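Local coordinates for putative capsular polysaccharide biosynthesis protein (Streptococcus pneumoniae serotype 4, PDB 6EWJ) that probably acts as a pyridoxal phosphate-dependent sugar aminotransferase in the biosynthesis of pneumococcal teichoic acid, at residues V135-I140 against L320-V325; Y351-L356 against P371-F376; T382-T387 against D395-T400. All coordinates share one frame; numbering follows the deposited sequence.

Interaction 1: residues V135-I140 against L320-V325; sequences VELAGI and LYITRV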
ATOM      1  N   VAL A 135      -2.624  22.581   0.966  1.00 18.97           N
ATOM      2  CA  VAL A 135      -1.473  21.964   1.581  1.00 18.32           C
ATOM      3  C   VAL A 135      -0.927  22.817   2.714  1.00 18.15           C
ATOM      4  O   VAL A 135      -0.727  24.045   2.560  1.00 18.10           O
ATOM      5  CB  VAL A 135      -0.355  21.652   0.557  1.00 18.24           C
ATOM      6  CG1 VAL A 135       0.179  22.884  -0.134  1.00 19.14           C
ATOM      7  CG2 VAL A 135       0.811  20.934   1.197  1.00 18.00           C
ATOM      8  N   GLU A 136      -0.656  22.175   3.832  1.00 17.70           N
ATOM      9  CA  GLU A 136      -0.224  22.865   5.014  1.00 18.03           C
ATOM     10  C   GLU A 136       1.313  22.861   4.966  1.00 17.94           C
ATOM     11  O   GLU A 136       2.009  22.170   5.699  1.00 17.85           O
ATOM     12  CB  GLU A 136      -0.783  22.240   6.293  1.00 18.55           C
ATOM     13  CG  GLU A 136      -2.190  21.693   6.223  1.00 19.09           C
ATOM     14  CD  GLU A 136      -3.292  22.700   5.929  1.00 20.33           C
ATOM     15  OE1 GLU A 136      -3.054  23.924   5.780  1.00 20.76           O
ATOM     16  OE2 GLU A 136      -4.449  22.212   5.814  1.00 22.26           O
ATOM     17  N   LEU A 137       1.841  23.672   4.051  1.00 18.06           N
ATOM     18  CA  LEU A 137       3.253  23.603   3.714  1.00 18.12           C
ATOM     19  C   LEU A 137       4.140  23.912   4.904  1.00 18.22           C
ATOM     20  O   LEU A 137       3.948  24.945   5.578  1.00 18.38           O
ATOM     21  CB  LEU A 137       3.596  24.570   2.597  1.00 18.76           C
ATOM     22  CG  LEU A 137       5.017  24.433   2.058  1.00 19.61           C
ATOM     23  CD1 LEU A 137       5.172  23.185   1.190  1.00 19.18           C
ATOM     24  CD2 LEU A 137       5.335  25.667   1.209  1.00 20.55           C
ATOM     25  N   ALA A 138       5.155  23.062   5.102  1.00 17.56           N
ATOM     26  CA  ALA A 138       6.123  23.164   6.170  1.00 18.26           C
ATOM     27  C   ALA A 138       5.540  23.068   7.591  1.00 18.50           C
ATOM     28  O   ALA A 138       6.279  23.181   8.560  1.00 19.39           O
ATOM     29  CB  ALA A 138       6.943  24.425   6.011  1.00 18.75           C
ATOM     30  N   GLY A 139       4.239  22.841   7.702  1.00 18.64           N
ATOM     31  CA  GLY A 139       3.490  22.806   8.986  1.00 19.17           C
ATOM     32  C   GLY A 139       2.576  23.995   9.180  1.00 20.09           C
ATOM     33  O   GLY A 139       1.757  24.041  10.107  1.00 20.15           O
ATOM     34  N   ILE A 140       2.701  24.960   8.298  1.00 20.61           N
ATOM     35  CA  ILE A 140       1.910  26.172   8.354  1.00 21.89           C
ATOM     36  C   ILE A 140       0.518  25.899   7.746  1.00 21.69           C
ATOM     37  O   ILE A 140       0.409  25.579   6.570  1.00 20.52           O
ATOM     38  CB  ILE A 140       2.622  27.284   7.568  1.00 22.83           C
ATOM     39  CG1 ILE A 140       4.051  27.476   8.123  1.00 23.60           C
ATOM     40  CG2 ILE A 140       1.838  28.587   7.659  1.00 24.03           C
ATOM     41  CD1 ILE A 140       4.990  28.160   7.163  1.00 24.15           C
ATOM     42  N   LEU A 320       9.410  21.926   7.920  1.00 19.04           N
ATOM     43  CA  LEU A 320      10.466  22.438   7.014  1.00 18.84           C
ATOM     44  C   LEU A 320      10.832  23.884   7.294  1.00 19.66           C
ATOM     45  O   LEU A 320       9.935  24.735   7.538  1.00 19.44           O
ATOM     46  CB  LEU A 320       9.986  22.371   5.583  1.00 18.29           C
ATOM     47  CG  LEU A 320       9.673  20.946   5.050  1.00 17.49           C
ATOM     48  CD1 LEU A 320       9.013  21.101   3.699  1.00 17.21           C
ATOM     49  CD2 LEU A 320      10.904  20.065   4.977  1.00 17.66           C
ATOM     50  N   TYR A 321      12.128  24.179   7.220  1.00 19.93           N
ATOM     51  CA  TYR A 321      12.574  25.536   7.256  1.00 20.46           C
ATOM     52  C   TYR A 321      12.757  26.076   5.835  1.00 20.22           C
ATOM     53  O   TYR A 321      13.863  26.144   5.278  1.00 20.16           O
ATOM     54  CB  TYR A 321      13.838  25.705   8.092  1.00 21.37           C
ATOM     55  CG  TYR A 321      14.022  27.124   8.554  1.00 22.10           C
ATOM     56  CD1 TYR A 321      13.234  27.631   9.580  1.00 22.42           C
ATOM     57  CD2 TYR A 321      14.945  27.968   7.948  1.00 22.86           C
ATOM     58  CE1 TYR A 321      13.385  28.945   9.998  1.00 23.04           C
ATOM     59  CE2 TYR A 321      15.139  29.294   8.381  1.00 23.34           C
ATOM     60  CZ  TYR A 321      14.336  29.770   9.382  1.00 23.62           C
ATOM     61  OH  TYR A 321      14.514  31.037   9.797  1.00 24.27           O
ATOM     62  N   ILE A 322      11.628  26.485   5.293  1.00 20.00           N
ATOM     63  CA  ILE A 322      11.546  27.090   3.975  1.00 20.28           C
ATOM     64  C   ILE A 322      12.023  28.547   4.021  1.00 21.08           C
ATOM     65  O   ILE A 322      11.565  29.340   4.885  1.00 21.17           O
ATOM     66  CB  ILE A 322      10.106  26.948   3.417  1.00 20.01           C
ATOM     67  CG1 ILE A 322       9.834  25.424   3.221  1.00 19.93           C
ATOM     68  CG2 ILE A 322       9.944  27.816   2.156  1.00 20.12           C
ATOM     69  CD1 ILE A 322       8.618  25.000   2.427  1.00 19.79           C
ATOM     70  N   THR A 323      12.944  28.885   3.109  1.00 21.21           N
ATOM     71  CA  THR A 323      13.455  30.242   2.981  1.00 22.01           C
ATOM     72  C   THR A 323      13.381  30.652   1.556  1.00 22.19           C
ATOM     73  O   THR A 323      13.390  29.804   0.647  1.00 21.76           O
ATOM     74  CB  THR A 323      14.901  30.469   3.498  1.00 22.84           C
ATOM     75  OG1 THR A 323      15.883  30.048   2.519  1.00 22.87           O
ATOM     76  CG2 THR A 323      15.158  29.767   4.865  1.00 22.91           C
ATOM     77  N   ARG A 324      13.265  31.956   1.352  1.00 22.72           N
ATOM     78  CA  ARG A 324      13.473  32.560   0.063  1.00 23.69           C
ATOM     79  C   ARG A 324      14.566  33.643   0.157  1.00 24.93           C
ATOM     80  O   ARG A 324      14.585  34.404   1.123  1.00 26.17           O
ATOM     81  CB  ARG A 324      12.163  33.127  -0.479  1.00 23.64           C
ATOM     82  CG  ARG A 324      11.087  32.081  -0.704  1.00 22.75           C
ATOM     83  CD  ARG A 324       9.778  32.696  -1.115  1.00 22.44           C
ATOM     84  NE  ARG A 324       9.900  33.372  -2.395  1.00 22.99           N
ATOM     85  CZ  ARG A 324       8.977  34.172  -2.929  1.00 23.53           C
ATOM     86  NH1 ARG A 324       7.853  34.441  -2.256  1.00 23.76           N
ATOM     87  NH2 ARG A 324       9.185  34.736  -4.112  1.00 23.75           N
ATOM     88  N   VAL A 325      15.498  33.661  -0.801  1.00 25.29           N
ATOM     89  CA  VAL A 325      16.642  34.572  -0.795  1.00 26.94           C
ATOM     90  C   VAL A 325      16.305  35.764  -1.705  1.00 27.78           C
ATOM     91  O   VAL A 325      16.143  35.610  -2.925  1.00 26.43           O
ATOM     92  CB  VAL A 325      17.963  33.906  -1.243  1.00 27.37           C
ATOM     93  CG1 VAL A 325      19.150  34.810  -0.931  1.00 28.36           C
ATOM     94  CG2 VAL A 325      18.154  32.568  -0.528  1.00 27.01           C
TER
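Ile322 pushes its terminal methyl into a shallow hollow formed by Leu137 and Ala138, where a loop following strand 129-132 of the large sheet meets the middle strand of the three-stranded antiparallel sheet. The two sheets are those expected of a fold-type I PLP enzyme, consistent with the DegT/DnrJ/EryC1 family, so the contact joins the large, cofactor-binding part to the C-terminal part. Ile322 is the clearest bump. CG1 lies beside the backbone N (chi1 -65°) and the chain then runs on extended, which carries CD1 out to 3.6 Å from Leu137 CD2. The same CD1 is 3.7 Å from Leu137 CG and 4.0 Å from Ala138 CB, so it beds into the angle between the fork of the leucine and the methyl of Ala138. Leu137 and Ile322 cross at roughly a right angle; although the leucine's CB does not aim at the strand, CG anti to the backbone N (chi1 -172°) swings its branches in. The second bump is the methyl of Ala138. It lies against the base of the Leu320 side chain and its carbonyl, with CB 3.7 Å from Leu320 CB and 3.4 Å from Leu320 O. A type II turn over 136-139, closed by Gly139 N to Glu136 O, gives Ala138 its left-handed backbone and turns that methyl to the 320-325 segment. The fit is buried and almost wholly apolar. It borders the cofactor site: Leu137 also packs on Tyr351, Leu320 lies near His179, and His179 ND1 is hydrogen-bonded to Ala138 N; Tyr351 and His179 contact pyridoxal phosphate when it is present, though this chain has none bound. The single polar link across is weak, Leu320 N reaching Ala138 O at 3.4 Å, though nearly straight at 165°.

Interaction 2: residues Y351-L356 against P371-F376; sequences YKPLPL and PKAYAF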
ATOM      1  N   TYR A 351       8.761  23.836  -3.566  1.00 22.01           N
ATOM      2  CA  TYR A 351       8.881  22.726  -4.535  1.00 21.86           C
ATOM      3  C   TYR A 351       8.895  23.311  -5.917  1.00 22.50           C
ATOM      4  O   TYR A 351       8.555  24.459  -6.119  1.00 22.34           O
ATOM      5  CB  TYR A 351       7.657  21.844  -4.535  1.00 21.78           C
ATOM      6  CG  TYR A 351       7.337  21.068  -3.288  1.00 21.41           C
ATOM      7  CD1 TYR A 351       7.898  19.828  -3.070  1.00 21.16           C
ATOM      8  CD2 TYR A 351       6.434  21.571  -2.325  1.00 21.46           C
ATOM      9  CE1 TYR A 351       7.582  19.081  -1.924  1.00 21.20           C
ATOM     10  CE2 TYR A 351       6.120  20.812  -1.181  1.00 21.50           C
ATOM     11  CZ  TYR A 351       6.707  19.556  -1.002  1.00 20.95           C
ATOM     12  OH  TYR A 351       6.405  18.757   0.147  1.00 20.81           O
ATOM     13  N   LYS A 352       9.315  22.498  -6.890  1.00 23.15           N
ATOM     14  CA  LYS A 352       9.009  22.763  -8.266  1.00 23.38           C
ATOM     15  C   LYS A 352       7.508  22.834  -8.363  1.00 22.14           C
ATOM     16  O   LYS A 352       6.849  21.959  -7.857  1.00 23.08           O
ATOM     17  CB  LYS A 352       9.449  21.595  -9.147  1.00 24.15           C
ATOM     18  CG  LYS A 352      10.914  21.522  -9.359  1.00 25.25           C
ATOM     19  CD  LYS A 352      11.207  20.582 -10.538  1.00 25.74           C
ATOM     20  CE  LYS A 352      12.649  20.659 -10.902  1.00 27.07           C
ATOM     21  NZ  LYS A 352      12.998  19.619 -11.928  1.00 27.36           N
ATOM     22  N   PRO A 353       6.947  23.866  -9.027  1.00 21.30           N
ATOM     23  CA  PRO A 353       5.514  23.892  -9.183  1.00 20.23           C
ATOM     24  C   PRO A 353       5.141  22.701 -10.080  1.00 19.74           C
ATOM     25  O   PRO A 353       5.932  22.309 -10.943  1.00 19.77           O
ATOM     26  CB  PRO A 353       5.261  25.199  -9.940  1.00 20.80           C
ATOM     27  CG  PRO A 353       6.428  26.042  -9.602  1.00 21.41           C
ATOM     28  CD  PRO A 353       7.574  25.100  -9.512  1.00 21.52           C
ATOM     29  N   LEU A 354       3.952  22.162  -9.872  1.00 19.14           N
ATOM     30  CA  LEU A 354       3.504  20.966 -10.605  1.00 18.76           C
ATOM     31  C   LEU A 354       3.656  21.097 -12.131  1.00 19.43           C
ATOM     32  O   LEU A 354       4.120  20.170 -12.731  1.00 18.86           O
ATOM     33  CB  LEU A 354       2.082  20.619 -10.228  1.00 18.79           C
ATOM     34  CG  LEU A 354       1.927  20.278  -8.723  1.00 18.23           C
ATOM     35  CD1 LEU A 354       0.493  19.847  -8.500  1.00 18.36           C
ATOM     36  CD2 LEU A 354       2.837  19.167  -8.204  1.00 17.80           C
ATOM     37  N   PRO A 355       3.339  22.291 -12.714  1.00 19.76           N
ATOM     38  CA  PRO A 355       3.461  22.472 -14.153  1.00 21.16           C
ATOM     39  C   PRO A 355       4.864  22.357 -14.689  1.00 21.52           C
ATOM     40  O   PRO A 355       4.987  22.196 -15.869  1.00 21.98           O
ATOM     41  CB  PRO A 355       2.909  23.875 -14.382  1.00 21.28           C
ATOM     42  CG  PRO A 355       1.974  24.090 -13.248  1.00 20.64           C
ATOM     43  CD  PRO A 355       2.650  23.448 -12.102  1.00 19.99           C
ATOM     44  N   LEU A 356       5.898  22.360 -13.823  1.00 21.80           N
ATOM     45  CA  LEU A 356       7.269  22.093 -14.300  1.00 22.26           C
ATOM     46  C   LEU A 356       7.537  20.619 -14.558  1.00 21.95           C
ATOM     47  O   LEU A 356       8.450  20.312 -15.293  1.00 22.23           O
ATOM     48  CB  LEU A 356       8.343  22.625 -13.350  1.00 22.64           C
ATOM     49  CG  LEU A 356       8.618  24.154 -13.281  1.00 23.40           C
ATOM     50  CD1 LEU A 356       9.863  24.433 -12.442  1.00 23.60           C
ATOM     51  CD2 LEU A 356       8.795  24.748 -14.649  1.00 23.99           C
ATOM     52  N   PRO A 371       2.472  32.231 -12.437  1.00 24.32           N
ATOM     53  CA  PRO A 371       3.716  32.951 -12.192  1.00 24.62           C
ATOM     54  C   PRO A 371       4.113  33.105 -10.725  1.00 24.24           C
ATOM     55  O   PRO A 371       5.294  33.220 -10.432  1.00 24.01           O
ATOM     56  CB  PRO A 371       3.448  34.329 -12.810  1.00 25.67           C
ATOM     57  CG  PRO A 371       1.955  34.449 -12.898  1.00 26.01           C
ATOM     58  CD  PRO A 371       1.484  33.070 -13.147  1.00 25.20           C
ATOM     59  N   LYS A 372       3.139  33.164  -9.822  1.00 25.15           N
ATOM     60  CA  LYS A 372       3.434  33.336  -8.389  1.00 25.41           C
ATOM     61  C   LYS A 372       4.070  32.063  -7.859  1.00 23.98           C
ATOM     62  O   LYS A 372       5.043  32.091  -7.066  1.00 24.21           O
ATOM     63  CB  LYS A 372       2.176  33.705  -7.611  1.00 26.81           C
ATOM     64  CG  LYS A 372       1.517  34.989  -8.131  1.00 29.47           C
ATOM     65  CD  LYS A 372       2.065  36.246  -7.506  1.00 31.47           C
ATOM     66  CE  LYS A 372       1.294  37.496  -7.992  1.00 34.05           C
ATOM     67  NZ  LYS A 372       0.792  37.547  -9.429  1.00 35.44           N
ATOM     68  N   ALA A 373       3.526  30.929  -8.304  1.00 22.89           N
ATOM     69  CA  ALA A 373       4.096  29.628  -7.967  1.00 22.02           C
ATOM     70  C   ALA A 373       5.528  29.550  -8.407  1.00 21.49           C
ATOM     71  O   ALA A 373       6.405  29.124  -7.640  1.00 21.23           O
ATOM     72  CB  ALA A 373       3.273  28.477  -8.587  1.00 21.68           C
ATOM     73  N   TYR A 374       5.779  29.958  -9.652  1.00 22.04           N
ATOM     74  CA  TYR A 374       7.148  29.993 -10.160  1.00 22.05           C
ATOM     75  C   TYR A 374       8.066  30.880  -9.298  1.00 21.94           C
ATOM     76  O   TYR A 374       9.198  30.528  -9.032  1.00 21.31           O
ATOM     77  CB  TYR A 374       7.197  30.468 -11.623  1.00 23.09           C
ATOM     78  CG  TYR A 374       8.579  30.320 -12.169  1.00 23.92           C
ATOM     79  CD1 TYR A 374       9.018  29.058 -12.619  1.00 23.93           C
ATOM     80  CD2 TYR A 374       9.478  31.399 -12.213  1.00 25.04           C
ATOM     81  CE1 TYR A 374      10.298  28.884 -13.071  1.00 25.05           C
ATOM     82  CE2 TYR A 374      10.771  31.221 -12.679  1.00 25.75           C
ATOM     83  CZ  TYR A 374      11.158  29.962 -13.108  1.00 25.84           C
ATOM     84  OH  TYR A 374      12.417  29.741 -13.594  1.00 28.18           O
ATOM     85  N   ALA A 375       7.588  32.070  -8.974  1.00 22.11           N
ATOM     86  CA  ALA A 375       8.435  33.062  -8.318  1.00 22.77           C
ATOM     87  C   ALA A 375       8.783  32.583  -6.902  1.00 22.38           C
ATOM     88  O   ALA A 375       9.901  32.784  -6.447  1.00 22.81           O
ATOM     89  CB  ALA A 375       7.781  34.458  -8.321  1.00 23.35           C
ATOM     90  N   PHE A 376       7.854  31.890  -6.253  1.00 21.90           N
ATOM     91  CA  PHE A 376       8.129  31.282  -4.932  1.00 21.88           C
ATOM     92  C   PHE A 376       9.228  30.250  -4.996  1.00 21.35           C
ATOM     93  O   PHE A 376      10.142  30.266  -4.188  1.00 21.99           O
ATOM     94  CB  PHE A 376       6.858  30.632  -4.399  1.00 22.07           C
ATOM     95  CG  PHE A 376       7.002  30.015  -3.043  1.00 22.66           C
ATOM     96  CD1 PHE A 376       7.419  28.690  -2.911  1.00 22.86           C
ATOM     97  CD2 PHE A 376       6.700  30.745  -1.900  1.00 23.89           C
ATOM     98  CE1 PHE A 376       7.523  28.089  -1.656  1.00 23.53           C
ATOM     99  CE2 PHE A 376       6.809  30.156  -0.633  1.00 24.29           C
ATOM    100  CZ  PHE A 376       7.218  28.829  -0.512  1.00 23.71           C
TER
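The backbones come nearest at Pro353 and Ala373, whose CA atoms are 6.0 Å apart, a loop that tightens into a 3-10 turn lying against the first turn of helix 371-378. Both CB atoms point across the contact, and Ala373 offers just a methyl. Pro353 does most of the touching: its CB is 4.1 Å from Ala373 CB, while CG rides over the helix backbone, 3.7 Å from Ala373 O and 4.0 Å from Tyr374 N. The proline ring therefore leans on the peptide between Ala373 and Tyr374 as much as on the alanine methyl, and the contact is purely van der Waals. The carbonyl O of Pro353 also accepts Leu356 N at 2.9 Å, closing the 3-10 turn. In the fold this joins the loop that carries Tyr351, a pyridoxal phosphate-binding residue preceded by a cis peptide, to a helix followed almost at once by strand 380-383 of the small antiparallel sheet. Asp108 fixes the start of that helix, its two carboxylate oxygens bonding to Lys372 N and Ala373 N. Farther out, Leu356 turns its CB to the helix and Tyr374, with CG anti to the backbone N (chi1 -172°), brings its ring round toward it. They meet only loosely, Leu356 CD1 standing 4.5 Å from Tyr374 CE1 at the partly exposed margin. Phe377, next on the helix, packs on Pro353 and Leu356, whereas Lys352 points its CB away from the helix and makes a salt bridge with Glu254 of the second subunit.

Interaction 3: residues T382-T387 against D395-T400; sequences TLPLHT and DYIIET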
ATOM      1  N   THR A 382      15.308  25.231   1.156  1.00 20.40           N
ATOM      2  CA  THR A 382      14.947  24.652   2.404  1.00 20.76           C
ATOM      3  C   THR A 382      16.204  24.207   3.131  1.00 21.45           C
ATOM      4  O   THR A 382      16.990  23.417   2.604  1.00 21.44           O
ATOM      5  CB  THR A 382      14.000  23.460   2.224  1.00 20.03           C
ATOM      6  OG1 THR A 382      13.018  23.791   1.265  1.00 19.95           O
ATOM      7  CG2 THR A 382      13.308  23.105   3.503  1.00 19.91           C
ATOM      8  N   LEU A 383      16.377  24.716   4.349  1.00 22.02           N
ATOM      9  CA  LEU A 383      17.473  24.309   5.229  1.00 22.83           C
ATOM     10  C   LEU A 383      17.037  23.183   6.116  1.00 22.37           C
ATOM     11  O   LEU A 383      15.839  23.059   6.352  1.00 21.41           O
ATOM     12  CB  LEU A 383      17.899  25.469   6.132  1.00 23.86           C
ATOM     13  CG  LEU A 383      18.277  26.778   5.425  1.00 24.60           C
ATOM     14  CD1 LEU A 383      18.662  27.818   6.463  1.00 25.38           C
ATOM     15  CD2 LEU A 383      19.391  26.573   4.423  1.00 25.34           C
ATOM     16  N   PRO A 384      18.001  22.378   6.618  1.00 22.87           N
ATOM     17  CA  PRO A 384      17.692  21.250   7.447  1.00 22.83           C
ATOM     18  C   PRO A 384      16.920  21.677   8.720  1.00 23.04           C
ATOM     19  O   PRO A 384      17.234  22.722   9.316  1.00 23.67           O
ATOM     20  CB  PRO A 384      19.077  20.717   7.825  1.00 23.80           C
ATOM     21  CG  PRO A 384      19.913  21.039   6.666  1.00 24.12           C
ATOM     22  CD  PRO A 384      19.448  22.440   6.336  1.00 23.94           C
ATOM     23  N   LEU A 385      15.886  20.919   9.048  1.00 22.79           N
ATOM     24  CA  LEU A 385      15.100  21.128  10.288  1.00 23.46           C
ATOM     25  C   LEU A 385      14.635  19.766  10.782  1.00 24.27           C
ATOM     26  O   LEU A 385      13.665  19.200  10.273  1.00 23.80           O
ATOM     27  CB  LEU A 385      13.904  22.041  10.054  1.00 22.83           C
ATOM     28  CG  LEU A 385      13.046  22.416  11.280  1.00 23.18           C
ATOM     29  CD1 LEU A 385      13.861  23.028  12.386  1.00 23.91           C
ATOM     30  CD2 LEU A 385      11.912  23.347  10.883  1.00 22.97           C
ATOM     31  N   HIS A 386      15.375  19.247  11.759  1.00 25.80           N
ATOM     32  CA  HIS A 386      15.094  17.973  12.353  1.00 26.26           C
ATOM     33  C   HIS A 386      15.790  17.947  13.709  1.00 27.96           C
ATOM     34  O   HIS A 386      16.642  18.800  14.017  1.00 28.11           O
ATOM     35  CB  HIS A 386      15.634  16.852  11.458  1.00 25.90           C
ATOM     36  CG  HIS A 386      17.085  16.990  11.108  1.00 27.23           C
ATOM     37  ND1 HIS A 386      18.104  16.569  11.937  1.00 28.78           N
ATOM     38  CD2 HIS A 386      17.692  17.492  10.006  1.00 27.46           C
ATOM     39  CE1 HIS A 386      19.271  16.791  11.355  1.00 29.44           C
ATOM     40  NE2 HIS A 386      19.046  17.367  10.185  1.00 28.31           N
ATOM     41  N   THR A 387      15.472  16.910  14.477  1.00 29.26           N
ATOM     42  CA  THR A 387      15.830  16.890  15.905  1.00 31.09           C
ATOM     43  C   THR A 387      17.199  16.287  16.208  1.00 32.75           C
ATOM     44  O   THR A 387      17.551  16.157  17.358  1.00 33.75           O
ATOM     45  CB  THR A 387      14.740  16.150  16.680  1.00 31.32           C
ATOM     46  OG1 THR A 387      14.415  14.930  15.998  1.00 30.05           O
ATOM     47  CG2 THR A 387      13.505  17.033  16.743  1.00 30.91           C
ATOM     48  N   ASP A 395      24.032  27.110  14.069  1.00 38.82           N
ATOM     49  CA  ASP A 395      24.865  28.329  14.019  1.00 40.52           C
ATOM     50  C   ASP A 395      25.747  28.335  12.781  1.00 40.71           C
ATOM     51  O   ASP A 395      25.866  29.353  12.098  1.00 41.46           O
ATOM     52  CB  ASP A 395      25.713  28.468  15.279  1.00 42.47           C
ATOM     53  CG  ASP A 395      24.875  28.798  16.509  1.00 42.94           C
ATOM     54  OD1 ASP A 395      23.666  29.123  16.390  1.00 42.21           O
ATOM     55  OD2 ASP A 395      25.430  28.745  17.614  1.00 45.39           O
ATOM     56  N   TYR A 396      26.330  27.182  12.487  1.00 40.20           N
ATOM     57  CA  TYR A 396      27.131  27.009  11.274  1.00 39.93           C
ATOM     58  C   TYR A 396      26.314  27.217   9.989  1.00 37.45           C
ATOM     59  O   TYR A 396      26.778  27.909   9.085  1.00 37.63           O
ATOM     60  CB  TYR A 396      27.807  25.637  11.286  1.00 40.34           C
ATOM     61  CG  TYR A 396      28.610  25.356  10.046  1.00 41.05           C
ATOM     62  CD1 TYR A 396      29.851  25.955   9.844  1.00 42.60           C
ATOM     63  CD2 TYR A 396      28.125  24.475   9.065  1.00 40.36           C
ATOM     64  CE1 TYR A 396      30.600  25.688   8.698  1.00 43.04           C
ATOM     65  CE2 TYR A 396      28.854  24.197   7.928  1.00 40.51           C
ATOM     66  CZ  TYR A 396      30.089  24.806   7.743  1.00 42.06           C
ATOM     67  OH  TYR A 396      30.801  24.531   6.607  1.00 41.79           O
ATOM     68  N   ILE A 397      25.102  26.663   9.931  1.00 34.90           N
ATOM     69  CA  ILE A 397      24.220  26.834   8.755  1.00 33.09           C
ATOM     70  C   ILE A 397      23.839  28.320   8.585  1.00 33.25           C
ATOM     71  O   ILE A 397      23.904  28.856   7.482  1.00 32.87           O
ATOM     72  CB  ILE A 397      22.953  25.934   8.844  1.00 31.68           C
ATOM     73  CG1 ILE A 397      23.345  24.453   8.693  1.00 31.14           C
ATOM     74  CG2 ILE A 397      21.941  26.274   7.764  1.00 30.19           C
ATOM     75  CD1 ILE A 397      22.303  23.464   9.163  1.00 30.13           C
ATOM     76  N   ILE A 398      23.458  28.975   9.676  1.00 33.16           N
ATOM     77  CA  ILE A 398      23.140  30.416   9.643  1.00 33.43           C
ATOM     78  C   ILE A 398      24.284  31.233   9.010  1.00 34.85           C
ATOM     79  O   ILE A 398      24.111  31.930   8.017  1.00 34.40           O
ATOM     80  CB  ILE A 398      22.817  30.939  11.067  1.00 33.73           C
ATOM     81  CG1 ILE A 398      21.485  30.382  11.544  1.00 32.23           C
ATOM     82  CG2 ILE A 398      22.744  32.484  11.110  1.00 34.11           C
ATOM     83  CD1 ILE A 398      21.294  30.507  13.038  1.00 33.05           C
ATOM     84  N   GLU A 399      25.464  31.116   9.601  1.00 36.79           N
ATOM     85  CA  GLU A 399      26.555  31.953   9.199  1.00 38.72           C
ATOM     86  C   GLU A 399      27.049  31.566   7.759  1.00 38.30           C
ATOM     87  O   GLU A 399      27.293  32.461   6.946  1.00 38.20           O
ATOM     88  CB  GLU A 399      27.558  32.202  10.347  1.00 40.87           C
ATOM     89  CG  GLU A 399      28.535  31.111  10.465  1.00 42.35           C
ATOM     90  CD  GLU A 399      29.723  31.340   9.533  1.00 43.84           C
ATOM     91  OE1 GLU A 399      29.519  31.410   8.298  1.00 44.36           O
ATOM     92  OE2 GLU A 399      30.862  31.494  10.038  1.00 45.77           O
ATOM     93  N   THR A 400      27.079  30.262   7.422  1.00 37.52           N
ATOM     94  CA  THR A 400      27.468  29.787   6.061  1.00 36.93           C
ATOM     95  C   THR A 400      26.479  30.210   4.962  1.00 35.55           C
ATOM     96  O   THR A 400      26.884  30.674   3.903  1.00 35.91           O
ATOM     97  CB  THR A 400      27.658  28.256   6.006  1.00 36.87           C
ATOM     98  OG1 THR A 400      28.603  27.830   6.994  1.00 37.69           O
ATOM     99  CG2 THR A 400      28.160  27.819   4.631  1.00 36.75           C
TER
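Leu383 of the 382-387 segment is the first residue to meet helix 391-409: its CB points at the helix and CD1 comes within 3.9 Å of Ile397 CG2. With CG beside the backbone N (chi1 -55°) and the rest of the chain extended, the leucine reaches outward while the isoleucine reaches back, and the two slide past one another in opposite directions. Pro384 follows and takes the other branch of the same isoleucine, its CD lying 4.1 Å from Ile397 CD1, with the ring set at a slant to that chain. Ile397 thus serves both residues with separate methyls, CG2 for the leucine and CD1 for the proline, and it buries the largest area of any residue in the contact. Its first torsion (chi1 -69°) sets this division: CG2 stands opposite the backbone N, whereas CG1 lies beside that nitrogen and continues, nearly extended (chi2 163°), to the CD1 that meets the proline ring. Leu385 then turns to Ile291 and Val292 of helix 268-299, and the chain leaves helix 391-409. Far from the cofactor site, the contact joins strand 380-383 to helix 391-409, across a short connection in the chain. Strand 380-383 is an outer strand of the antiparallel sheet within this chain, pairing through Leu383 with Tyr321 of strand 321-325, and helix 268-299 packs against both partners, through Phe299 on Leu383 and Tyr295 on Ile397.

How the interactions relate
All three contacts are mainly apolar, but they differ in depth and in what they join. Interaction 1 is nearest the centre of the chain and is wholly buried beside the cofactor site; it alone has a polar bond across it, a weak one. Interaction 2 has a buried heart and a partly exposed margin, and rests on a proline against an alanine methyl and helix backbone. Interaction 3 is buried yet peripheral, a leucine and a proline against one isoleucine. Strands 321-325 and 380-383 pair in one sheet, linking interactions 1 and 3. Interactions 1 and 2 meet where Phe376 packs on Ile322 and Arg324 runs alongside the helix; interactions 2 and 3 do not touch.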